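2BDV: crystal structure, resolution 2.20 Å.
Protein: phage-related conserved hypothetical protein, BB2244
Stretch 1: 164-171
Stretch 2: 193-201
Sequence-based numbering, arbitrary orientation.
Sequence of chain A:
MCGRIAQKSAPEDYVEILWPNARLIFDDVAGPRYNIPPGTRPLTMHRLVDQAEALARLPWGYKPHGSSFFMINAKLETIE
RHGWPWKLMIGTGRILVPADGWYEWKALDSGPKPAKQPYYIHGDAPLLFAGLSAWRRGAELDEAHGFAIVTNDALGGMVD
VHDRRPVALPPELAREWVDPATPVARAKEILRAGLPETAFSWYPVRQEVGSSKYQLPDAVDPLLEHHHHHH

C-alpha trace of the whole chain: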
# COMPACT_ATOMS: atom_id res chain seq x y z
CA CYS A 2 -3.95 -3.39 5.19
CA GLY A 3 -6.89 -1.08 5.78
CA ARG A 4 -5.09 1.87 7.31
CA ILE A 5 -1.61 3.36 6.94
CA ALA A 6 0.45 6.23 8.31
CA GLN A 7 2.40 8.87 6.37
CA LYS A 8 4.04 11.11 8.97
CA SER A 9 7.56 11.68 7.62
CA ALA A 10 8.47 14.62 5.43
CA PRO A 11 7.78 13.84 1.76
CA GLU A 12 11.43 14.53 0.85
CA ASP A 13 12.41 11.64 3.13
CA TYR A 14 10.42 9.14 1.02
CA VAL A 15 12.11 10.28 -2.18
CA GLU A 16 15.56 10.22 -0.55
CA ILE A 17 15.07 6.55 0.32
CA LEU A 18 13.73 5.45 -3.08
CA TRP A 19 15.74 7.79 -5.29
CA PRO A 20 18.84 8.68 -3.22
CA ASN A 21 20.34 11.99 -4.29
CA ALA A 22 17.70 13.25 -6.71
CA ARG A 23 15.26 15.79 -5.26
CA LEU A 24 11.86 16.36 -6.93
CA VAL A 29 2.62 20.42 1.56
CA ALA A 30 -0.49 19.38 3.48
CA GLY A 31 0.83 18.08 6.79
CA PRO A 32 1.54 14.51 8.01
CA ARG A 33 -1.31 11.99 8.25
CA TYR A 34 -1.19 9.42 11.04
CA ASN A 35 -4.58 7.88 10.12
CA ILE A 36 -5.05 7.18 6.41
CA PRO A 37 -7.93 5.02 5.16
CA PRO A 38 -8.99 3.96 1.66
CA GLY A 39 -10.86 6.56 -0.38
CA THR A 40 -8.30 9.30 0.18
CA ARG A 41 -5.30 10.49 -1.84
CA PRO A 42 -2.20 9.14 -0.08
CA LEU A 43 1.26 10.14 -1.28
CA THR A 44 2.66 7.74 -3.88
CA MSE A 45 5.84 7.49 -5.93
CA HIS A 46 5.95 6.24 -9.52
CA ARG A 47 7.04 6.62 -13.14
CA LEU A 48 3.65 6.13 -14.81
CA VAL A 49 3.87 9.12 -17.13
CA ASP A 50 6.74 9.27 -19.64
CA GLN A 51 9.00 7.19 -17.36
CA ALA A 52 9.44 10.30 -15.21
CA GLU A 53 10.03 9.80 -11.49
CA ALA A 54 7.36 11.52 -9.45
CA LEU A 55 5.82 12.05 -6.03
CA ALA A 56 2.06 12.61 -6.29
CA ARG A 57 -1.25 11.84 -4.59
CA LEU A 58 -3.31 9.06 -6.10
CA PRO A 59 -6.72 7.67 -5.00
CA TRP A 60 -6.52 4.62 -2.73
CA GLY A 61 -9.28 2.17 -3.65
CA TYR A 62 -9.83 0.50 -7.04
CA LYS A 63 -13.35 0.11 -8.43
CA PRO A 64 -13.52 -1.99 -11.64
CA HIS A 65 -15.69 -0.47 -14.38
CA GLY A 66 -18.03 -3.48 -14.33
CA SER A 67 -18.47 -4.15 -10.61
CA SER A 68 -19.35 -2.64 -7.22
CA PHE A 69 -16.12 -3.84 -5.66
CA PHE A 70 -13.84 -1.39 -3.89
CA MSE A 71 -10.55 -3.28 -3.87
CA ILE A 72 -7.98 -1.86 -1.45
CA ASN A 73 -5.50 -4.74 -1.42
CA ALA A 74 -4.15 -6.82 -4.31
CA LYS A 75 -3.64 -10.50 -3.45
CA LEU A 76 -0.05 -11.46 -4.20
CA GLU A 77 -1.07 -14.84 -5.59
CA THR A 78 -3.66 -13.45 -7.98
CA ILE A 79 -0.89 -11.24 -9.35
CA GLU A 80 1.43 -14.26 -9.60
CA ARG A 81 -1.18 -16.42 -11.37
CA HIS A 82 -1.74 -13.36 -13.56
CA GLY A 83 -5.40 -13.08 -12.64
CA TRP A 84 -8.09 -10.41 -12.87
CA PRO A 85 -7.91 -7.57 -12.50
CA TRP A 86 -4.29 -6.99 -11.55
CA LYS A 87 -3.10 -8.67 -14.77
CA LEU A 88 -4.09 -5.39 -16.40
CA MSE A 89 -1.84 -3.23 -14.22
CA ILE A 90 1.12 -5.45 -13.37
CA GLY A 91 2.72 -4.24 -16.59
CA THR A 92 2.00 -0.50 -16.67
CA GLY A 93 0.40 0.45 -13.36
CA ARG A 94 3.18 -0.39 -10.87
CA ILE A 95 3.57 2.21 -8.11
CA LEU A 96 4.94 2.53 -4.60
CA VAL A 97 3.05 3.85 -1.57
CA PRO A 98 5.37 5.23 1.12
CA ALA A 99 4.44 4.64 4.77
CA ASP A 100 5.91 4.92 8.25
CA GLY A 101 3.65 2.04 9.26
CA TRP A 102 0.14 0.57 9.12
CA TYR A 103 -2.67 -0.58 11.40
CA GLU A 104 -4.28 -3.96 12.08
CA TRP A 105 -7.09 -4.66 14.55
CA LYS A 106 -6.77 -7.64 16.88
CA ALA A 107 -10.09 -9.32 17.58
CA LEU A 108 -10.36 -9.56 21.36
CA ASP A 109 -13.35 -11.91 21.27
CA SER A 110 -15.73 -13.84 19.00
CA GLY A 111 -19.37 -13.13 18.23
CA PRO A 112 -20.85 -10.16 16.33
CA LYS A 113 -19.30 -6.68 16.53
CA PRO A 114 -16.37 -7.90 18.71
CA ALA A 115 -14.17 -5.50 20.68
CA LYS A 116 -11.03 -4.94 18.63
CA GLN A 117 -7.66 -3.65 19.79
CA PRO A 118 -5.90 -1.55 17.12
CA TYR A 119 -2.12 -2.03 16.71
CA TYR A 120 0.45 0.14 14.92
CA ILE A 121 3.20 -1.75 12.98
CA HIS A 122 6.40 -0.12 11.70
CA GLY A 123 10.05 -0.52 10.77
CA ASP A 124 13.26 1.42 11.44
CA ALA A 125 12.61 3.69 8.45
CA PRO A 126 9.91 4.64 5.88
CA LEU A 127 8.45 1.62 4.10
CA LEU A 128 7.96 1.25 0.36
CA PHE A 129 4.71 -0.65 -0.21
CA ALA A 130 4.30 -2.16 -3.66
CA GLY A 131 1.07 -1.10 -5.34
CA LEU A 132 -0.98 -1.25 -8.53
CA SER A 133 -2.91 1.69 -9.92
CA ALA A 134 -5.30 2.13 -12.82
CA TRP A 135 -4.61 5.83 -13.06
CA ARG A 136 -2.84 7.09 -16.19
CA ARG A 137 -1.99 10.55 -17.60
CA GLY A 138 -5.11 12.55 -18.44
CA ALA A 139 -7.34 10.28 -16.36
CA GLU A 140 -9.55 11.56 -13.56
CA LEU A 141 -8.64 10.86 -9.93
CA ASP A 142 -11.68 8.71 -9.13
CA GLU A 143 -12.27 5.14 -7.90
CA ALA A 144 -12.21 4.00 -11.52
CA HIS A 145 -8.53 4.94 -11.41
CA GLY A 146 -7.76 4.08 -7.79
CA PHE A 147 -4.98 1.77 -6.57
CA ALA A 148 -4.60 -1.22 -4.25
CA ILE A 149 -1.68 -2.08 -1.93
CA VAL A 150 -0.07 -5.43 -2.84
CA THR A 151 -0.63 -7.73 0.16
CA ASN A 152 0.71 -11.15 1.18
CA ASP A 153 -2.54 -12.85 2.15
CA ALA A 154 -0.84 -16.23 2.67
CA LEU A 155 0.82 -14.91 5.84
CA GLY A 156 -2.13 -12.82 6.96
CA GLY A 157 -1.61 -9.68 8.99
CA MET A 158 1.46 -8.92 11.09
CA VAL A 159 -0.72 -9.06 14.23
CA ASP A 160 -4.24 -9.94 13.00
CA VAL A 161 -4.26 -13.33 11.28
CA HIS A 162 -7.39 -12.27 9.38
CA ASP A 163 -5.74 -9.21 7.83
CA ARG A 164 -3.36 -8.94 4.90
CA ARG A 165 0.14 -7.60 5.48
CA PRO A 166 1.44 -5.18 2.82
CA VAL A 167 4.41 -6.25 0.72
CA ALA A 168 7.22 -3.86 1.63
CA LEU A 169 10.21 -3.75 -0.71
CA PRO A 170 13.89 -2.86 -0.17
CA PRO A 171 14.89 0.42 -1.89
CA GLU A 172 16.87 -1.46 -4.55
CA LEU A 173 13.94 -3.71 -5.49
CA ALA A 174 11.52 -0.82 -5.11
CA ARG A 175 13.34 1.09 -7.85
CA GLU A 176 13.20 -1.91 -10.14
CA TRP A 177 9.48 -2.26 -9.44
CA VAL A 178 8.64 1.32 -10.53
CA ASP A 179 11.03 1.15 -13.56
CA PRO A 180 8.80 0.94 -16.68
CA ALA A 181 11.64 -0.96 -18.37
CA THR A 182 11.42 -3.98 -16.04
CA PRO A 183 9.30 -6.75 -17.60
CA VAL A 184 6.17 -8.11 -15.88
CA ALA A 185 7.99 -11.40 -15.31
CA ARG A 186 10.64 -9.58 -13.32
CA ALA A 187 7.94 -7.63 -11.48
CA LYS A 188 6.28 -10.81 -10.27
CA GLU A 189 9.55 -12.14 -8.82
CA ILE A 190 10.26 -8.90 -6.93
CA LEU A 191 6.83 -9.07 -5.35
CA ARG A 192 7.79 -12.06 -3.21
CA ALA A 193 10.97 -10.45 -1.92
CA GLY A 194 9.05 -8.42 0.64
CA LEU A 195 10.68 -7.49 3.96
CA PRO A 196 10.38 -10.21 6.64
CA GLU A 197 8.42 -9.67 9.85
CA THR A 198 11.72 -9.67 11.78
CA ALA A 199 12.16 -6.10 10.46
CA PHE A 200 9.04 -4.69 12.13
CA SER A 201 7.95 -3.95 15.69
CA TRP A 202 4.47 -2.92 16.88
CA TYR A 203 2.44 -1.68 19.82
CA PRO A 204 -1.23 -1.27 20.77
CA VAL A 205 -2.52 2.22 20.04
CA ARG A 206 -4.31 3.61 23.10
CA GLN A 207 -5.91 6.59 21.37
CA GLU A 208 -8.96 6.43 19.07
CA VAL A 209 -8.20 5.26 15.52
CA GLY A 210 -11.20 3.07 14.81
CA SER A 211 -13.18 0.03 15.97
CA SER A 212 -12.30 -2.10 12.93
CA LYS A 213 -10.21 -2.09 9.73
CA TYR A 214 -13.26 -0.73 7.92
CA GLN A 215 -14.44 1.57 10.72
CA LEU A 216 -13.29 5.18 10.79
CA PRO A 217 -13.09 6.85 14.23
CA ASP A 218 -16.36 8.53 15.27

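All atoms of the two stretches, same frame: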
# COMPACT_ATOMS: atom_id res chain seq x y z
N ARG A 164 -4.30 -8.67 5.98
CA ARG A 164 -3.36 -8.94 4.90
C ARG A 164 -2.19 -7.97 4.98
O ARG A 164 -2.34 -6.78 4.71
CB ARG A 164 -4.10 -8.78 3.57
CG ARG A 164 -5.28 -9.73 3.41
CD ARG A 164 -6.30 -9.21 2.41
NE ARG A 164 -7.21 -8.26 3.02
CZ ARG A 164 -8.20 -8.60 3.85
NH1 ARG A 164 -8.99 -7.67 4.37
NH2 ARG A 164 -8.42 -9.87 4.14
N ARG A 165 -1.02 -8.47 5.35
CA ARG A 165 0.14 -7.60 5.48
C ARG A 165 0.58 -7.08 4.12
O ARG A 165 0.56 -7.80 3.13
CB ARG A 165 1.30 -8.33 6.16
CG ARG A 165 2.01 -9.32 5.27
CD ARG A 165 3.07 -10.05 6.06
NE ARG A 165 2.49 -10.84 7.15
CZ ARG A 165 3.20 -11.58 8.00
NH1 ARG A 165 2.58 -12.27 8.94
NH2 ARG A 165 4.52 -11.62 7.90
N PRO A 166 0.99 -5.81 4.07
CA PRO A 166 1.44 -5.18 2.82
C PRO A 166 2.86 -5.60 2.45
O PRO A 166 3.73 -5.70 3.31
CB PRO A 166 1.35 -3.69 3.14
CG PRO A 166 1.75 -3.66 4.59
CD PRO A 166 0.94 -4.82 5.16
N VAL A 167 3.09 -5.84 1.17
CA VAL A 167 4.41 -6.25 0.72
C VAL A 167 5.34 -5.04 0.66
O VAL A 167 5.19 -4.18 -0.20
CB VAL A 167 4.34 -6.90 -0.68
CG1 VAL A 167 5.73 -7.27 -1.17
CG2 VAL A 167 3.44 -8.12 -0.63
N ALA A 168 6.28 -4.96 1.60
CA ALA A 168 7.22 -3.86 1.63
C ALA A 168 8.48 -4.31 0.90
O ALA A 168 8.97 -5.43 1.10
CB ALA A 168 7.55 -3.47 3.07
N LEU A 169 9.03 -3.43 0.07
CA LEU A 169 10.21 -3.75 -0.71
C LEU A 169 11.45 -2.96 -0.32
O LEU A 169 11.36 -1.82 0.13
CB LEU A 169 9.93 -3.51 -2.19
CG LEU A 169 8.77 -4.21 -2.90
CD1 LEU A 169 8.58 -3.54 -4.25
CD2 LEU A 169 9.03 -5.70 -3.06
N PRO A 170 12.64 -3.56 -0.50
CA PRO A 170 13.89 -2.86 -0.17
C PRO A 170 14.02 -1.75 -1.23
O PRO A 170 13.46 -1.87 -2.33
CB PRO A 170 14.96 -3.94 -0.36
CG PRO A 170 14.21 -5.23 -0.14
CD PRO A 170 12.90 -4.97 -0.84
N PRO A 171 14.73 -0.66 -0.92
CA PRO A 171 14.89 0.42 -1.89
C PRO A 171 15.37 -0.03 -3.27
O PRO A 171 14.89 0.46 -4.30
CB PRO A 171 15.88 1.35 -1.20
CG PRO A 171 15.51 1.20 0.25
CD PRO A 171 15.27 -0.29 0.40
N ALA A 193 9.76 -10.76 -2.66
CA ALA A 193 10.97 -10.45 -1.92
C ALA A 193 10.66 -9.38 -0.88
O ALA A 193 11.51 -8.56 -0.55
CB ALA A 193 12.05 -9.95 -2.87
N GLY A 194 9.44 -9.40 -0.36
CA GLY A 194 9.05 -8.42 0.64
C GLY A 194 9.80 -8.58 1.95
O GLY A 194 10.22 -9.68 2.30
N LEU A 195 9.98 -7.47 2.68
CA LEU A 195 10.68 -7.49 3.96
C LEU A 195 10.04 -8.48 4.92
O LEU A 195 8.82 -8.60 5.00
CB LEU A 195 10.67 -6.10 4.60
CG LEU A 195 11.68 -5.05 4.14
CD1 LEU A 195 11.72 -4.99 2.63
CD2 LEU A 195 11.30 -3.70 4.74
N PRO A 196 10.87 -9.21 5.68
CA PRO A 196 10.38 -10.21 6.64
C PRO A 196 9.84 -9.53 7.91
O PRO A 196 10.18 -8.39 8.20
CB PRO A 196 11.62 -11.06 6.91
CG PRO A 196 12.73 -10.07 6.81
CD PRO A 196 12.34 -9.23 5.60
N GLU A 197 9.01 -10.24 8.65
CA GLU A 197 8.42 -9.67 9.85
C GLU A 197 9.47 -9.28 10.89
O GLU A 197 9.26 -8.36 11.68
CB GLU A 197 7.41 -10.64 10.46
CG GLU A 197 7.96 -12.01 10.80
CD GLU A 197 6.88 -12.93 11.34
OE1 GLU A 197 6.03 -13.40 10.55
OE2 GLU A 197 6.86 -13.17 12.57
N THR A 198 10.62 -9.96 10.86
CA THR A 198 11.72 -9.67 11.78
C THR A 198 12.25 -8.24 11.64
O THR A 198 13.15 -7.83 12.37
CB THR A 198 12.90 -10.66 11.57
OG1 THR A 198 13.51 -10.41 10.30
CG2 THR A 198 12.42 -12.12 11.61
N ALA A 199 11.71 -7.48 10.69
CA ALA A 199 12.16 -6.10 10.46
C ALA A 199 11.19 -5.07 11.03
O ALA A 199 11.46 -3.87 10.99
CB ALA A 199 12.35 -5.86 8.96
N PHE A 200 10.07 -5.55 11.56
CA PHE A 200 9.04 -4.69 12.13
C PHE A 200 8.79 -4.92 13.62
O PHE A 200 9.01 -6.01 14.14
CB PHE A 200 7.70 -4.90 11.40
CG PHE A 200 7.81 -4.92 9.91
CD1 PHE A 200 7.86 -6.12 9.21
CD2 PHE A 200 7.86 -3.73 9.20
CE1 PHE A 200 7.96 -6.14 7.83
CE2 PHE A 200 7.96 -3.73 7.82
CZ PHE A 200 8.00 -4.94 7.12
N SER A 201 8.31 -3.88 14.29
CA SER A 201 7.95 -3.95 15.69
C SER A 201 6.56 -3.31 15.72
O SER A 201 6.17 -2.65 14.75
CB SER A 201 8.94 -3.16 16.56
OG SER A 201 8.94 -1.78 16.24
O HOH W 1 6.27 -9.60 6.10
O HOH W 2 6.70 -7.13 3.61

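The contact between 164-171 and 193-201 is small, 337 Å² of buried surface summed over both sides, and it rests on one direct backbone hydrogen bond, two bridging waters, a salt bridge and a few apolar contacts.

Arg164 lies out of reach, so the contact begins at Arg165, whose CA-to-CB bond points toward stretch 2. With chi1 at 75° (p), chi2 at -176° (t) and chi3 at 63° (p), the side chain bends at both ends of a t segment and leaves Arg165 NH2 3.5 Å from Glu197 OE1, a salt bridge at the long end of the range. The carboxylate oxygen sits at the guanidinium edge, near its plane, where the N-H groups point. Arg165 NH2 also donates to water 1 (3.2 Å), which in turn donates to Leu195 O (3.0 Å).

Pro166 makes no direct contact. Val167 is buried and packs its CG1 4.0 Å from Gly194 CA. Glycine suits this place: an ideal CB on Gly194 would fall 3.0 Å from Val167 CG1, a tight approach.

Ala168 is the centre of the interface. Leu195 N donates to Ala168 O at 2.8 Å with an N-H...O angle of 157°, and Gly194 CA approaches the same Ala168 O at 3.0 Å in a CA-H...O contact. Ala168 N donates to water 2 (3.0 Å), which donates to Leu195 O (2.9 Å), so both polar backbone atoms of this buried residue are engaged. Ala168 CB points toward stretch 2, 4.1 Å from Leu195 CD2 and 4.3 Å from Phe200 CZ, meeting the phenyl ring at its edge.

Leu169 directs its CB away, but its carbonyl carbon C lies 3.6 Å from Leu195 CD1. Leu195 CD1 also packs on the next residue: Pro170 CD is 3.7 Å from Leu195 CD1. Lacking an amide hydrogen, Pro170 N can offer no donor here, and the leucine methyl packs against it without leaving a donor unpaired. Pro171 is beyond contact.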